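Local atomic coordinates of 2,3-bisphosphoglycerate-independent phosphoglycerate mutase (PDB entry 2ZKT), a protein that probably catalyses the interconversion of 2-phosphoglycerate and 3-phosphoglycerate in glycolysis, without 2,3-bisphosphoglycerate as cofactor, and binds zinc. Residues 8-13 against 297-302; 342-347 against 361-366; 248-253 against 264-269; 283-288 against 327-332; 63-68 against 256-261. One frame throughout, in Å; residues are numbered along the deposited sequence.

Contact 1 of 5, residues 8-13 against 297-302; sequences LLIILD and VFLHFK. With ZN (zinc ion), chain G.
Ile11 reaches the edge of the Phe298 ring with CG1, which lies near the ring plane and 3.3 Å from CE1. Phe298 CG stands anti to its backbone N (chi1 170°), and from there the ring leans across to the neighbouring strand, bringing CD1 within 4.1 Å of Leu9 CG. An alanine at Phe298 would probably leave Ile11 CG1 and Leu9 CG without their aromatic neighbour and open a gap on this side of the sheet. On the other face Leu8 and Val297 lie side by side, CD1 to CG1 4.0 Å, and further along Leu12 CD2 rests on Phe301 CB. The strands run parallel and in register, joined by five backbone hydrogen bonds; the straightest joins Ile11 N to Leu299 O (2.9 Å, 176° at the hydrogen). Beyond the last paired residues Asp13 turns to the metal, with OD1 2.3 Å from the zinc ion and OD2 further off. His300 NE2 gives OD2 a weak, bent hydrogen bond of 2.7 Å, the ring and carboxylate planes 67° apart. Lys302 lays CD beside Asp13 CG, while its NZ bonds to Asp305 of the second zinc site. Ser60, Asp346 and His347 complete the first site. A metal-binding aspartate just past the C-terminal end of a central parallel strand is characteristic of the alkaline phosphatase superfamily.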
# COMPACT_ATOMS: atom_id res chain seq x y z
N LEU B 8 2.61 -3.82 -23.21
CA LEU B 8 1.52 -3.47 -22.30
C LEU B 8 1.90 -2.20 -21.51
O LEU B 8 2.67 -2.26 -20.55
CB LEU B 8 1.20 -4.63 -21.35
CG LEU B 8 0.07 -4.41 -20.34
CD1 LEU B 8 -1.17 -3.83 -21.02
CD2 LEU B 8 -0.24 -5.73 -19.69
N LEU B 9 1.35 -1.07 -21.94
CA LEU B 9 1.63 0.19 -21.30
C LEU B 9 0.47 0.58 -20.39
O LEU B 9 -0.66 0.82 -20.86
CB LEU B 9 1.87 1.27 -22.36
CG LEU B 9 2.10 2.70 -21.83
CD1 LEU B 9 3.19 2.67 -20.77
CD2 LEU B 9 2.47 3.63 -22.99
N ILE B 10 0.75 0.66 -19.09
CA ILE B 10 -0.26 0.99 -18.10
C ILE B 10 -0.07 2.39 -17.50
O ILE B 10 0.99 2.71 -16.95
CB ILE B 10 -0.24 -0.09 -16.99
CG1 ILE B 10 -0.62 -1.45 -17.63
CG2 ILE B 10 -1.19 0.27 -15.85
CD1 ILE B 10 -0.66 -2.59 -16.65
N ILE B 11 -1.11 3.22 -17.62
CA ILE B 11 -1.07 4.57 -17.08
C ILE B 11 -2.02 4.78 -15.90
O ILE B 11 -3.24 4.58 -16.00
CB ILE B 11 -1.42 5.63 -18.16
CG1 ILE B 11 -0.33 5.65 -19.26
CG2 ILE B 11 -1.57 7.01 -17.52
CD1 ILE B 11 1.06 5.98 -18.74
N LEU B 12 -1.43 5.18 -14.77
CA LEU B 12 -2.20 5.46 -13.57
C LEU B 12 -2.22 6.99 -13.49
O LEU B 12 -1.32 7.61 -12.92
CB LEU B 12 -1.50 4.86 -12.34
CG LEU B 12 -1.19 3.36 -12.49
CD1 LEU B 12 -0.75 2.83 -11.14
CD2 LEU B 12 -2.41 2.59 -12.99
N ASP B 13 -3.25 7.58 -14.10
CA ASP B 13 -3.44 9.03 -14.18
C ASP B 13 -3.09 9.78 -12.89
O ASP B 13 -3.56 9.44 -11.79
CB ASP B 13 -4.90 9.31 -14.59
CG ASP B 13 -5.04 10.55 -15.44
OD1 ASP B 13 -4.97 11.67 -14.88
OD2 ASP B 13 -5.20 10.41 -16.69
N VAL B 297 -0.88 -2.99 -26.33
CA VAL B 297 -2.11 -2.67 -25.60
C VAL B 297 -1.85 -1.57 -24.57
O VAL B 297 -0.86 -1.61 -23.83
CB VAL B 297 -2.70 -3.93 -24.88
CG1 VAL B 297 -3.83 -3.54 -23.93
CG2 VAL B 297 -3.24 -4.92 -25.93
N PHE B 298 -2.75 -0.59 -24.55
CA PHE B 298 -2.66 0.54 -23.63
C PHE B 298 -3.85 0.48 -22.65
O PHE B 298 -5.00 0.34 -23.06
CB PHE B 298 -2.70 1.85 -24.44
CG PHE B 298 -2.85 3.09 -23.60
CD1 PHE B 298 -1.82 3.50 -22.74
CD2 PHE B 298 -4.03 3.84 -23.65
CE1 PHE B 298 -1.97 4.65 -21.94
CE2 PHE B 298 -4.18 5.00 -22.85
CZ PHE B 298 -3.15 5.40 -21.99
N LEU B 299 -3.56 0.58 -21.35
CA LEU B 299 -4.60 0.54 -20.32
C LEU B 299 -4.54 1.82 -19.48
O LEU B 299 -3.48 2.19 -18.96
CB LEU B 299 -4.40 -0.69 -19.42
CG LEU B 299 -5.27 -0.82 -18.16
CD1 LEU B 299 -6.75 -0.74 -18.51
CD2 LEU B 299 -4.96 -2.14 -17.48
N HIS B 300 -5.68 2.49 -19.36
CA HIS B 300 -5.76 3.74 -18.60
C HIS B 300 -6.67 3.60 -17.36
O HIS B 300 -7.72 2.97 -17.42
CB HIS B 300 -6.26 4.85 -19.53
CG HIS B 300 -6.15 6.23 -18.96
ND1 HIS B 300 -7.09 6.76 -18.11
CD2 HIS B 300 -5.20 7.19 -19.13
CE1 HIS B 300 -6.74 8.00 -17.78
NE2 HIS B 300 -5.59 8.28 -18.38
N PHE B 301 -6.23 4.18 -16.24
CA PHE B 301 -6.97 4.16 -14.97
C PHE B 301 -6.99 5.60 -14.49
O PHE B 301 -5.97 6.13 -14.07
CB PHE B 301 -6.24 3.27 -13.95
CG PHE B 301 -6.97 3.12 -12.64
CD1 PHE B 301 -8.17 2.40 -12.56
CD2 PHE B 301 -6.45 3.69 -11.47
CE1 PHE B 301 -8.84 2.25 -11.35
CE2 PHE B 301 -7.12 3.55 -10.24
CZ PHE B 301 -8.32 2.83 -10.18
N LYS B 302 -8.16 6.25 -14.53
CA LYS B 302 -8.29 7.67 -14.16
C LYS B 302 -8.48 8.12 -12.70
O LYS B 302 -7.86 9.10 -12.26
CB LYS B 302 -9.42 8.28 -15.00
CG LYS B 302 -9.61 9.79 -14.84
CD LYS B 302 -8.38 10.57 -15.30
CE LYS B 302 -8.72 12.03 -15.59
NZ LYS B 302 -9.45 12.67 -14.45
ZN ZN G . -4.22 12.89 -16.64

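Contact 2 of 5, residues 342-347 against 361-366; sequences AITGDH and VPLLIA. With ZN (zinc ion), chain G.
Val361 fits against the loop that leads out of strand 342-344, where the antiparallel strand 361-366 joins the mixed sheet of this alkaline-phosphatase-like fold. Its CB lies 3.8 Å from Gly345 O. CG1, anti to the backbone N (chi1 -174°), sits by the start of the loop, 3.3 Å from Gly345 N and also close to Thr344 OG1. CG2 goes the other way along the loop and touches the backbone of His347, 3.4 Å from its C. Thr344 adds a side-chain bond: OG1 donates to Pro362 O from above the carbonyl plane, at a modelled 2.5 Å that is short enough for the exact length to be doubtful, while CB packs on Leu363 CD1. Further back along the strand Ile343 and Leu364 form a hydrogen-bonded pair, N to O in both directions, and on the same face Ile343 CB meets Leu364 CG at 3.9 Å. The opposite face carries Ala342 CB against Ile365 CG1. Val361 thus packs directly on the backbone of a metal ligand. His347, whose ring also stacks on that of His356, shares the zinc ion with Asp346, Asp13 and Ser60; Asp346 OD2 binds at 2.3 Å and His347 NE2 at 2.4 Å.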
# COMPACT_ATOMS: atom_id res chain seq x y z
N ALA B 342 5.08 -1.85 -19.03
CA ALA B 342 5.53 -0.55 -18.55
C ALA B 342 4.40 0.08 -17.75
O ALA B 342 3.23 0.04 -18.16
CB ALA B 342 5.93 0.35 -19.73
N ILE B 343 4.74 0.67 -16.61
CA ILE B 343 3.73 1.31 -15.78
C ILE B 343 4.19 2.68 -15.32
O ILE B 343 5.32 2.85 -14.85
CB ILE B 343 3.42 0.45 -14.53
CG1 ILE B 343 2.89 -0.93 -14.97
CG2 ILE B 343 2.41 1.17 -13.64
CD1 ILE B 343 2.72 -1.93 -13.83
N THR B 344 3.33 3.67 -15.47
CA THR B 344 3.68 5.01 -15.01
C THR B 344 2.44 5.89 -14.98
O THR B 344 1.31 5.42 -15.09
CB THR B 344 4.73 5.59 -15.97
OG1 THR B 344 5.27 6.80 -15.42
CG2 THR B 344 4.08 5.93 -17.32
N GLY B 345 2.67 7.20 -14.80
CA GLY B 345 1.56 8.13 -14.92
C GLY B 345 1.82 9.12 -16.05
O GLY B 345 2.96 9.40 -16.41
N ASP B 346 0.72 9.61 -16.66
CA ASP B 346 0.89 10.63 -17.70
C ASP B 346 1.41 11.95 -17.11
O ASP B 346 1.87 12.84 -17.82
CB ASP B 346 -0.46 10.85 -18.39
CG ASP B 346 -1.52 11.20 -17.36
OD1 ASP B 346 -1.48 10.63 -16.27
OD2 ASP B 346 -2.38 12.03 -17.66
N HIS B 347 1.30 12.06 -15.76
CA HIS B 347 1.82 13.25 -15.09
C HIS B 347 1.64 13.17 -13.56
O HIS B 347 1.02 12.25 -13.03
CB HIS B 347 1.10 14.48 -15.65
CG HIS B 347 -0.37 14.40 -15.32
ND1 HIS B 347 -0.86 14.57 -14.07
CD2 HIS B 347 -1.45 14.20 -16.20
CE1 HIS B 347 -2.20 14.47 -14.18
NE2 HIS B 347 -2.58 14.25 -15.45
N VAL B 361 7.53 11.71 -13.22
CA VAL B 361 6.68 10.61 -12.79
C VAL B 361 7.41 9.28 -12.72
O VAL B 361 8.18 8.92 -13.61
CB VAL B 361 5.46 10.47 -13.74
CG1 VAL B 361 4.49 9.42 -13.20
CG2 VAL B 361 4.76 11.81 -13.89
N PRO B 362 7.17 8.51 -11.64
CA PRO B 362 7.85 7.21 -11.53
C PRO B 362 7.45 6.32 -12.70
O PRO B 362 6.29 6.32 -13.15
CB PRO B 362 7.37 6.68 -10.17
CG PRO B 362 6.04 7.35 -9.99
CD PRO B 362 6.28 8.75 -10.49
N LEU B 363 8.43 5.56 -13.19
CA LEU B 363 8.24 4.68 -14.34
C LEU B 363 8.91 3.33 -14.09
O LEU B 363 10.01 3.26 -13.55
CB LEU B 363 8.87 5.31 -15.59
CG LEU B 363 9.12 4.42 -16.82
CD1 LEU B 363 7.79 3.83 -17.31
CD2 LEU B 363 9.78 5.23 -17.95
N LEU B 364 8.25 2.25 -14.50
CA LEU B 364 8.86 0.94 -14.36
C LEU B 364 8.63 0.16 -15.65
O LEU B 364 7.59 0.31 -16.31
CB LEU B 364 8.28 0.19 -13.15
CG LEU B 364 6.97 -0.62 -13.20
CD1 LEU B 364 7.12 -1.84 -14.10
CD2 LEU B 364 6.65 -1.09 -11.78
N ILE B 365 9.61 -0.66 -16.02
CA ILE B 365 9.51 -1.50 -17.19
C ILE B 365 10.03 -2.89 -16.80
O ILE B 365 11.11 -3.01 -16.19
CB ILE B 365 10.37 -0.96 -18.36
CG1 ILE B 365 9.94 0.47 -18.70
CG2 ILE B 365 10.21 -1.87 -19.58
CD1 ILE B 365 10.81 1.13 -19.77
N ALA B 366 9.26 -3.92 -17.12
CA ALA B 366 9.64 -5.28 -16.79
C ALA B 366 9.24 -6.22 -17.93
O ALA B 366 8.28 -5.95 -18.66
CB ALA B 366 8.98 -5.72 -15.48
ZN ZN G . -4.22 12.89 -16.64

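Contact 3 of 5, residues 248-253 against 264-269; sequences GVIAVA and FDVYTP
Thr268 closes the C-terminal end of this short parallel pairing with its hydroxyl. With chi1 at -49° OG1 is anti to its own carbonyl carbon, and it donates to Ile250 O at 2.8 Å, nearly in line with that C=O. The methyl CG2 reaches past the same carbonyl to Ala251 CA. Ile250 meets Val266 with the two side chains crossing at about a right angle: CB lies 4.1 Å from Val266 CG1, and CD1 at the far end is equally near Val266 CG2. Ile250 CD1 also occupies the ground beside Gly248, where a CB would be crowded. Val249 projects from the other face and holds CG1 anti to its backbone N (chi1 175°), 3.8 Å from Pro269 CD, again crossing its partner at about a right angle. Tyr267 shares that face; its ring is turned edge-on to Gly248 O, which lies in the ring plane 3.9 Å from CD1, while its OH bonds to Tyr294 OH. Backbone bonds supply the register: Tyr267 N to Gly248 O at 2.7 Å, Ile250 N to Tyr267 O at 2.8 Å, and a longer one from Gly248 N to Asp265 O. The two strands belong to a beta-alpha-beta unit. Its connecting helix 253-261 packs on Ile250 and Val266, helix 280-291 covers Val249 and Tyr267, and strand 296-301 flanks strand 246-249 on the side away from 265-267, the outermost strand within this chain.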
# COMPACT_ATOMS: atom_id res chain seq x y z
N GLY B 248 -6.62 -0.12 -26.99
CA GLY B 248 -6.57 0.51 -25.67
C GLY B 248 -7.85 0.36 -24.85
O GLY B 248 -8.96 0.43 -25.37
N VAL B 249 -7.68 0.12 -23.55
CA VAL B 249 -8.80 -0.01 -22.63
C VAL B 249 -8.89 1.36 -21.95
O VAL B 249 -8.08 1.69 -21.09
CB VAL B 249 -8.53 -1.09 -21.56
CG1 VAL B 249 -9.66 -1.12 -20.54
CG2 VAL B 249 -8.39 -2.44 -22.23
N ILE B 250 -9.88 2.16 -22.34
CA ILE B 250 -10.00 3.51 -21.80
C ILE B 250 -11.45 3.91 -21.52
O ILE B 250 -12.36 3.50 -22.24
CB ILE B 250 -9.40 4.51 -22.79
CG1 ILE B 250 -8.05 3.97 -23.31
CG2 ILE B 250 -9.26 5.89 -22.14
CD1 ILE B 250 -7.46 4.76 -24.46
N ALA B 251 -11.65 4.74 -20.50
CA ALA B 251 -12.99 5.21 -20.15
C ALA B 251 -13.13 6.72 -20.37
O ALA B 251 -14.05 7.17 -21.07
CB ALA B 251 -13.32 4.85 -18.69
N VAL B 252 -12.22 7.51 -19.80
CA VAL B 252 -12.28 8.96 -19.95
C VAL B 252 -12.26 9.39 -21.42
O VAL B 252 -11.42 8.94 -22.20
CB VAL B 252 -11.12 9.65 -19.21
CG1 VAL B 252 -11.38 11.15 -19.11
CG2 VAL B 252 -10.95 9.04 -17.84
N ALA B 253 -13.20 10.28 -21.76
CA ALA B 253 -13.35 10.79 -23.13
C ALA B 253 -12.08 11.37 -23.76
O ALA B 253 -11.65 10.95 -24.84
CB ALA B 253 -14.47 11.84 -23.15
N PHE B 264 -5.30 4.13 -32.33
CA PHE B 264 -5.64 2.97 -31.50
C PHE B 264 -7.10 2.55 -31.67
O PHE B 264 -7.96 3.37 -32.04
CB PHE B 264 -5.39 3.29 -30.02
CG PHE B 264 -3.95 3.23 -29.61
CD1 PHE B 264 -3.05 4.23 -29.98
CD2 PHE B 264 -3.47 2.15 -28.86
CE1 PHE B 264 -1.71 4.17 -29.60
CE2 PHE B 264 -2.13 2.07 -28.48
CZ PHE B 264 -1.25 3.08 -28.85
N ASP B 265 -7.39 1.27 -31.41
CA ASP B 265 -8.76 0.76 -31.46
C ASP B 265 -9.20 0.81 -29.99
O ASP B 265 -8.91 -0.09 -29.22
CB ASP B 265 -8.81 -0.70 -31.97
CG ASP B 265 -8.54 -0.81 -33.46
OD1 ASP B 265 -8.79 0.17 -34.19
OD2 ASP B 265 -8.11 -1.90 -33.91
N VAL B 266 -9.91 1.88 -29.61
CA VAL B 266 -10.32 2.03 -28.22
C VAL B 266 -11.51 1.19 -27.77
O VAL B 266 -12.52 1.06 -28.47
CB VAL B 266 -10.59 3.53 -27.91
CG1 VAL B 266 -11.07 3.70 -26.47
CG2 VAL B 266 -9.30 4.32 -28.12
N TYR B 267 -11.37 0.61 -26.57
CA TYR B 267 -12.40 -0.23 -25.96
C TYR B 267 -12.72 0.31 -24.58
O TYR B 267 -11.84 0.80 -23.87
CB TYR B 267 -11.90 -1.67 -25.81
CG TYR B 267 -11.66 -2.38 -27.12
CD1 TYR B 267 -10.44 -2.27 -27.78
CD2 TYR B 267 -12.66 -3.18 -27.70
CE1 TYR B 267 -10.20 -2.92 -28.99
CE2 TYR B 267 -12.43 -3.84 -28.92
CZ TYR B 267 -11.20 -3.71 -29.55
OH TYR B 267 -10.96 -4.36 -30.75
N THR B 268 -14.00 0.20 -24.20
CA THR B 268 -14.46 0.63 -22.89
C THR B 268 -15.34 -0.52 -22.40
O THR B 268 -16.53 -0.58 -22.70
CB THR B 268 -15.31 1.91 -22.98
OG1 THR B 268 -14.63 2.90 -23.77
CG2 THR B 268 -15.57 2.47 -21.58
N PRO B 269 -14.75 -1.47 -21.65
CA PRO B 269 -15.52 -2.62 -21.15
C PRO B 269 -16.64 -2.22 -20.18
O PRO B 269 -16.65 -1.10 -19.65
CB PRO B 269 -14.44 -3.47 -20.47
CG PRO B 269 -13.51 -2.43 -19.92
CD PRO B 269 -13.38 -1.47 -21.09

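Contact 4 of 5, residues 283-288 against 327-332; sequences KAKKAV and IGYILD
The helices of 283-288 and 327-331 run in roughly the same direction, their segment axes 8.9 Å apart at a crossing angle of -28°, and they come nearest at Ala284 and Ile330, CA to CA 5.9 Å. Tyr329 carries most of the contact. Its CG is anti to the backbone N (chi1 174°), and the ring meets the partner helix obliquely. CD2 touches Ala284 CB at 3.5 Å, CE2 is 3.6 Å from Lys285 CA, and the same CE2 meets Val288 CG2 at 3.9 Å. Lys285 and Tyr329 lie side by side, pointing the same way, so that the lysine's CG flanks the phenol OH while its NZ makes a long, weak ion pair with Glu289. On the side nearer the sheet Ile330 packs CG1 on Ala284 CB at 3.7 Å, with CD1 more loosely near Ala287 CB. The small alanines let the bulky partner side chains settle close to the helix backbone. No hydrogen bond crosses this largely apolar interface. The Tyr329 ring also meets that of His333, and Ile330 rests on Leu299 of strand 296-301, as does Lys283 of the other helix. Two neighbouring, roughly parallel helices laid over one face of a largely parallel sheet in this way form an outer layer of an alpha/beta/alpha sandwich, the core architecture of the alkaline phosphatase superfamily.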
# COMPACT_ATOMS: atom_id res chain seq x y z
N LYS B 283 -11.28 -3.90 -16.58
CA LYS B 283 -10.30 -3.33 -17.51
C LYS B 283 -9.16 -4.33 -17.72
O LYS B 283 -8.67 -4.52 -18.84
CB LYS B 283 -9.76 -2.01 -16.96
CG LYS B 283 -10.72 -0.84 -17.14
CD LYS B 283 -10.18 0.42 -16.49
CE LYS B 283 -11.11 1.59 -16.76
NZ LYS B 283 -10.76 2.77 -15.93
N ALA B 284 -8.75 -4.96 -16.62
CA ALA B 284 -7.67 -5.94 -16.66
C ALA B 284 -8.11 -7.14 -17.48
O ALA B 284 -7.38 -7.64 -18.34
CB ALA B 284 -7.29 -6.37 -15.25
N LYS B 285 -9.33 -7.61 -17.20
CA LYS B 285 -9.90 -8.76 -17.90
C LYS B 285 -9.82 -8.49 -19.41
O LYS B 285 -9.33 -9.32 -20.19
CB LYS B 285 -11.35 -8.97 -17.45
CG LYS B 285 -11.99 -10.29 -17.88
CD LYS B 285 -12.50 -10.24 -19.32
CE LYS B 285 -13.32 -11.48 -19.67
NZ LYS B 285 -12.51 -12.74 -19.61
N LYS B 286 -10.28 -7.30 -19.82
CA LYS B 286 -10.27 -6.91 -21.23
C LYS B 286 -8.85 -6.77 -21.81
O LYS B 286 -8.59 -7.21 -22.94
CB LYS B 286 -11.05 -5.60 -21.43
CG LYS B 286 -11.22 -5.20 -22.89
CD LYS B 286 -11.93 -6.29 -23.68
CE LYS B 286 -11.94 -5.99 -25.18
NZ LYS B 286 -12.54 -7.13 -25.96
N ALA B 287 -7.94 -6.14 -21.04
CA ALA B 287 -6.55 -5.95 -21.49
C ALA B 287 -5.94 -7.29 -21.88
O ALA B 287 -5.30 -7.42 -22.94
CB ALA B 287 -5.72 -5.31 -20.38
N VAL B 288 -6.14 -8.29 -21.02
CA VAL B 288 -5.63 -9.64 -21.26
C VAL B 288 -6.22 -10.22 -22.55
O VAL B 288 -5.51 -10.88 -23.33
CB VAL B 288 -5.98 -10.58 -20.09
CG1 VAL B 288 -5.38 -11.97 -20.35
CG2 VAL B 288 -5.46 -10.00 -18.79
N ILE B 327 -3.44 -4.87 -11.65
CA ILE B 327 -2.19 -5.31 -12.27
C ILE B 327 -1.89 -6.76 -11.88
O ILE B 327 -1.44 -7.55 -12.70
CB ILE B 327 -1.01 -4.39 -11.84
CG1 ILE B 327 -1.21 -2.99 -12.45
CG2 ILE B 327 0.34 -5.00 -12.27
CD1 ILE B 327 -0.70 -1.86 -11.59
N GLY B 328 -2.16 -7.09 -10.61
CA GLY B 328 -1.93 -8.45 -10.14
C GLY B 328 -2.71 -9.47 -10.96
O GLY B 328 -2.23 -10.58 -11.23
N TYR B 329 -3.93 -9.10 -11.36
CA TYR B 329 -4.75 -10.00 -12.18
C TYR B 329 -4.03 -10.23 -13.53
O TYR B 329 -3.82 -11.38 -13.95
CB TYR B 329 -6.13 -9.38 -12.44
CG TYR B 329 -6.98 -10.18 -13.40
CD1 TYR B 329 -7.69 -11.31 -12.96
CD2 TYR B 329 -7.03 -9.86 -14.76
CE1 TYR B 329 -8.43 -12.09 -13.87
CE2 TYR B 329 -7.75 -10.63 -15.67
CZ TYR B 329 -8.45 -11.75 -15.22
OH TYR B 329 -9.14 -12.53 -16.13
N ILE B 330 -3.66 -9.13 -14.20
CA ILE B 330 -2.97 -9.23 -15.49
C ILE B 330 -1.73 -10.10 -15.42
O ILE B 330 -1.50 -10.93 -16.31
CB ILE B 330 -2.56 -7.83 -16.02
CG1 ILE B 330 -3.81 -6.98 -16.27
CG2 ILE B 330 -1.75 -7.98 -17.30
CD1 ILE B 330 -3.51 -5.51 -16.56
N LEU B 331 -0.91 -9.90 -14.39
CA LEU B 331 0.32 -10.68 -14.24
C LEU B 331 0.05 -12.19 -14.14
O LEU B 331 0.89 -13.00 -14.55
CB LEU B 331 1.12 -10.21 -13.01
CG LEU B 331 1.69 -8.78 -13.05
CD1 LEU B 331 2.56 -8.55 -11.81
CD2 LEU B 331 2.51 -8.58 -14.32
N ASP B 332 -1.10 -12.55 -13.58
CA ASP B 332 -1.46 -13.97 -13.42
C ASP B 332 -1.91 -14.62 -14.72
O ASP B 332 -2.09 -15.84 -14.78
CB ASP B 332 -2.56 -14.16 -12.37
CG ASP B 332 -2.08 -13.89 -10.95
OD1 ASP B 332 -0.93 -14.28 -10.64
OD2 ASP B 332 -2.86 -13.31 -10.15

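Contact 5 of 5, residues 63-68 against 256-261; sequences AHLSIF and KGVARA
His64 ND1 is hydrogen-bonded to the carbonyl oxygen of Ser60, a zinc ligand, and the imidazole meets the ring of His300, while CB of the same side chain touches Val258 CG1 at 4.1 Å. No hydrogen bond crosses the contact, which is made mainly by hydrocarbon. Val258 CG1, anti to its backbone N (chi1 175°), is the atom on which the other side converges. Phe68 brings it the edge of its ring, with CE2 3.6 Å away and the methyl in the ring plane. Leu65 CD2 reaches the same methyl at 4.2 Å. One residue on, Ala259 CB lies 4.1 Å from Phe68 CZ at the tip of the ring. Away from this contact the Phe68 ring meets that of Phe298 edge-to-face and also meets the ring of Phe264, their planes at about 40°. A serine here would probably open a gap beside Val258 CG1 and Ala259 and leave those two rings without their shared neighbour. Phe82 of helix 80-86 covers Leu65 and Val258 from outside the pair. Neither a hydrogen bond nor an ion pair links the two segments, so helices 60-67 and 253-261 are probably held here by hydrophobic packing round Val258 rather than by polar bonds.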
# COMPACT_ATOMS: atom_id res chain seq x y z
N ALA B 63 0.05 15.31 -22.34
CA ALA B 63 0.84 14.30 -21.63
C ALA B 63 0.72 12.95 -22.33
O ALA B 63 1.69 12.18 -22.39
CB ALA B 63 0.36 14.17 -20.17
N HIS B 64 -0.47 12.66 -22.87
CA HIS B 64 -0.69 11.38 -23.54
C HIS B 64 -0.10 11.35 -24.96
O HIS B 64 0.30 10.31 -25.47
CB HIS B 64 -2.19 11.08 -23.56
CG HIS B 64 -2.61 10.37 -22.29
ND1 HIS B 64 -3.20 11.00 -21.24
CD2 HIS B 64 -2.48 9.01 -21.97
CE1 HIS B 64 -3.43 10.03 -20.32
NE2 HIS B 64 -3.01 8.83 -20.74
N LEU B 65 -0.08 12.52 -25.64
CA LEU B 65 0.61 12.54 -26.93
C LEU B 65 2.07 12.16 -26.71
O LEU B 65 2.71 11.47 -27.50
CB LEU B 65 0.57 13.97 -27.52
CG LEU B 65 -0.73 14.33 -28.26
CD1 LEU B 65 -0.82 15.82 -28.56
CD2 LEU B 65 -0.89 13.64 -29.63
N SER B 66 2.60 12.68 -25.58
CA SER B 66 3.98 12.39 -25.21
C SER B 66 4.17 10.91 -24.88
O SER B 66 5.08 10.25 -25.39
CB SER B 66 4.32 13.26 -23.98
OG SER B 66 5.68 13.06 -23.61
N ILE B 67 3.31 10.36 -24.02
CA ILE B 67 3.37 8.96 -23.63
C ILE B 67 3.28 8.03 -24.85
O ILE B 67 3.91 6.97 -24.87
CB ILE B 67 2.21 8.62 -22.65
CG1 ILE B 67 2.39 9.39 -21.33
CG2 ILE B 67 2.14 7.12 -22.41
CD1 ILE B 67 3.66 9.05 -20.54
N PHE B 68 2.49 8.42 -25.86
CA PHE B 68 2.35 7.58 -27.06
C PHE B 68 3.57 7.66 -28.00
O PHE B 68 3.62 6.95 -29.01
CB PHE B 68 1.07 7.93 -27.84
CG PHE B 68 -0.20 7.53 -27.14
CD1 PHE B 68 -0.35 6.24 -26.63
CD2 PHE B 68 -1.23 8.45 -26.95
CE1 PHE B 68 -1.52 5.86 -25.95
CE2 PHE B 68 -2.40 8.10 -26.28
CZ PHE B 68 -2.55 6.80 -25.77
N LYS B 256 -9.48 8.76 -24.65
CA LYS B 256 -9.94 7.87 -25.71
C LYS B 256 -9.74 8.63 -27.03
O LYS B 256 -9.39 8.03 -28.06
CB LYS B 256 -11.43 7.55 -25.55
CG LYS B 256 -11.79 6.82 -24.26
CD LYS B 256 -13.30 6.72 -24.11
CE LYS B 256 -13.92 6.02 -25.32
NZ LYS B 256 -15.42 6.04 -25.25
N GLY B 257 -9.95 9.95 -26.97
CA GLY B 257 -9.80 10.80 -28.15
C GLY B 257 -8.38 10.84 -28.67
O GLY B 257 -8.13 10.63 -29.87
N VAL B 258 -7.42 11.10 -27.77
CA VAL B 258 -6.02 11.13 -28.17
C VAL B 258 -5.64 9.77 -28.76
O VAL B 258 -5.05 9.69 -29.83
CB VAL B 258 -5.10 11.46 -26.96
CG1 VAL B 258 -3.63 11.35 -27.38
CG2 VAL B 258 -5.42 12.87 -26.44
N ALA B 259 -5.98 8.70 -28.04
CA ALA B 259 -5.66 7.36 -28.51
C ALA B 259 -6.23 7.11 -29.91
O ALA B 259 -5.54 6.55 -30.77
CB ALA B 259 -6.19 6.33 -27.53
N ARG B 260 -7.47 7.53 -30.13
CA ARG B 260 -8.11 7.34 -31.44
C ARG B 260 -7.40 8.15 -32.51
O ARG B 260 -7.12 7.65 -33.60
CB ARG B 260 -9.60 7.75 -31.38
CG ARG B 260 -10.52 6.58 -31.01
CD ARG B 260 -11.94 7.01 -30.65
NE ARG B 260 -12.75 5.85 -30.28
CZ ARG B 260 -13.87 5.90 -29.56
NH1 ARG B 260 -14.34 7.07 -29.13
NH2 ARG B 260 -14.52 4.78 -29.26
N ALA B 261 -7.10 9.41 -32.19
CA ALA B 261 -6.40 10.28 -33.14
C ALA B 261 -5.09 9.65 -33.63
O ALA B 261 -4.77 9.74 -34.81
CB ALA B 261 -6.13 11.65 -32.51

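How the contacts relate
From the N terminus, strand 6-12 waits through most of the chain before contact 1 closes its long loop on strand 296-301. Contacts 3 and 5 are nested inside that loop and cross each other: contact 5 ties helix 60-67 to helix 253-261, the connecting helix of the beta-alpha-beta unit whose strands contact 3 pairs. Contact 4 crosses contact 1, since 297-302 falls between its two helices, which lie on one face of the sheet. Contact 2 follows in series, closing a short loop near the C-terminal end. Contacts 3, 1 and 2 succeed one another across the same sheet, and contacts 1 and 2 share a zinc ion, with contact 5 packed beside it.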